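Local coordinates for F5/8 type C domain protein (Bacteroides ovatus, PDB 4ZRX), which is a putative alpha-L-fucosidase, probably hydrolysing terminal alpha-L-fucose from glycans, with an F5/8 type C domain that may help bind sugars, at residues 310-313 against 314-318. Numbering follows the deposited sequence.
Sequences HLSD and IYFQS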
loop_
_atom_site.group_PDB
_atom_site.type_symbol
_atom_site.label_atom_id
_atom_site.label_comp_id
_atom_site.label_asym_id
_atom_site.label_seq_id
_atom_site.Cartn_x
_atom_site.Cartn_y
_atom_site.Cartn_z
ATOM N N HIS A 310 6.400 -8.120 -2.586
ATOM C CA HIS A 310 5.181 -7.477 -2.116
ATOM C C HIS A 310 5.211 -5.980 -2.363
ATOM O O HIS A 310 4.207 -5.368 -2.799
ATOM C CB HIS A 310 5.034 -7.784 -0.627
ATOM C CG HIS A 310 3.720 -7.416 -0.035
ATOM N ND1 HIS A 310 3.430 -7.696 1.293
ATOM C CD2 HIS A 310 2.586 -6.907 -0.560
ATOM C CE1 HIS A 310 2.193 -7.313 1.561
ATOM N NE2 HIS A 310 1.670 -6.805 0.466
ATOM N N LEU A 311 6.351 -5.325 -2.101
ATOM C CA LEU A 311 6.445 -3.890 -2.351
ATOM C C LEU A 311 6.305 -3.560 -3.840
ATOM O O LEU A 311 5.608 -2.614 -4.228
ATOM C CB LEU A 311 7.772 -3.323 -1.814
ATOM C CG LEU A 311 7.847 -3.356 -0.282
ATOM C CD1 LEU A 311 9.231 -2.860 0.106
ATOM C CD2 LEU A 311 6.852 -2.401 0.348
ATOM N N SER A 312 6.919 -4.393 -4.680
ATOM C CA SER A 312 6.743 -4.248 -6.119
ATOM C C SER A 312 5.295 -4.405 -6.533
ATOM O O SER A 312 4.739 -3.566 -7.306
ATOM C CB SER A 312 7.617 -5.290 -6.853
ATOM O OG SER A 312 7.334 -5.265 -8.239
ATOM N N ASP A 313 4.628 -5.405 -5.989
ATOM C CA ASP A 313 3.210 -5.613 -6.289
ATOM C C ASP A 313 2.394 -4.436 -5.827
ATOM O O ASP A 313 1.472 -3.986 -6.543
ATOM C CB ASP A 313 2.654 -6.911 -5.745
ATOM C CG ASP A 313 3.247 -8.167 -6.439
ATOM O OD1 ASP A 313 3.720 -8.132 -7.612
ATOM O OD2 ASP A 313 3.226 -9.206 -5.752
ATOM N N ILE A 314 2.688 -3.946 -4.628
ATOM C CA ILE A 314 2.018 -2.705 -4.180
ATOM C C ILE A 314 2.233 -1.573 -5.157
ATOM O O ILE A 314 1.275 -0.871 -5.488
ATOM C CB ILE A 314 2.456 -2.324 -2.725
ATOM C CG1 ILE A 314 1.814 -3.307 -1.735
ATOM C CG2 ILE A 314 2.041 -0.910 -2.359
ATOM C CD1 ILE A 314 2.428 -3.307 -0.371
ATOM N N TYR A 315 3.448 -1.317 -5.594
ATOM C CA TYR A 315 3.747 -0.272 -6.551
ATOM C C TYR A 315 2.900 -0.394 -7.809
ATOM O O TYR A 315 2.228 0.551 -8.242
ATOM C CB TYR A 315 5.264 -0.286 -6.822
ATOM C CG TYR A 315 5.706 0.800 -7.736
ATOM C CD1 TYR A 315 5.932 2.110 -7.281
ATOM C CD2 TYR A 315 5.838 0.546 -9.083
ATOM C CE1 TYR A 315 6.316 3.131 -8.136
ATOM C CE2 TYR A 315 6.285 1.565 -9.946
ATOM C CZ TYR A 315 6.480 2.850 -9.464
ATOM O OH TYR A 315 6.893 3.869 -10.308
ATOM N N PHE A 316 2.869 -1.583 -8.365
ATOM C CA PHE A 316 2.052 -1.816 -9.565
ATOM C C PHE A 316 0.565 -1.680 -9.348
ATOM O O PHE A 316 -0.129 -1.349 -10.278
ATOM C CB PHE A 316 2.444 -3.141 -10.237
ATOM C CG PHE A 316 3.810 -3.081 -10.893
ATOM C CD1 PHE A 316 3.988 -2.325 -12.035
ATOM C CD2 PHE A 316 4.869 -3.803 -10.409
ATOM C CE1 PHE A 316 5.208 -2.220 -12.627
ATOM C CE2 PHE A 316 6.093 -3.719 -10.996
ATOM C CZ PHE A 316 6.275 -2.956 -12.109
ATOM N N GLN A 317 0.090 -1.904 -8.127
ATOM C CA GLN A 317 -1.289 -1.757 -7.797
ATOM C C GLN A 317 -1.644 -0.411 -7.148
ATOM O O GLN A 317 -2.735 -0.256 -6.600
ATOM C CB GLN A 317 -1.715 -2.883 -6.858
ATOM C CG GLN A 317 -1.628 -4.316 -7.486
ATOM C CD GLN A 317 -1.777 -5.349 -6.342
ATOM O OE1 GLN A 317 -0.878 -5.521 -5.528
ATOM N NE2 GLN A 317 -2.895 -5.836 -6.186
ATOM N N SER A 318 -0.706 0.514 -7.187
ATOM C CA SER A 318 -0.903 1.858 -6.708
ATOM C C SER A 318 -0.516 2.841 -7.788
ATOM O O SER A 318 -1.395 3.344 -8.493
ATOM C CB SER A 318 -0.180 2.116 -5.387
ATOM O OG SER A 318 1.192 1.777 -5.434
#
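His310 to Ile314 and Ser312 to Phe316 are i to i+4 contacts along one short helix, 308-316, the helix of a beta-alpha-beta crossover in the TIM-barrel domain, probably the catalytic one. Its last two turns are regular: Ile314 N donates to His310 O (2.8 Å), Tyr315 N to Leu311 O and Phe316 N to Ser312 O, all nearly straight. The next bond, Gln317 N to Asp313 O, bends to 139° as the chain leaves helical geometry at Gln317. Ser318 OG turns back to Ile314 O at 2.6 Å, from above the carbonyl plane.

Ile314 CD1 sits 3.6 Å from His310 CD2, the methyl end meeting the imidazole obliquely. With Ser312 OG anti to N (chi1 173°), the hydroxyl lies beside the Phe316 ring, 3.4 Å from CE2. Phe316 CD2 comes 3.1 Å from Ser312 O, and the ring touches Arg430 of strand 427-431 in the following beta domain. Replacing Phe316 with an alanine would probably leave a gap between Ser312 and Arg430.

Asp313 makes two salt bridges, OD2 to Lys309 NZ, one turn back, and OD1 to Arg430 NH2. Leu311, Ser312 and Tyr315 pack on helix 339-356, while Ile314 and Ser318 rest on Leu325 of barrel strand 324-328.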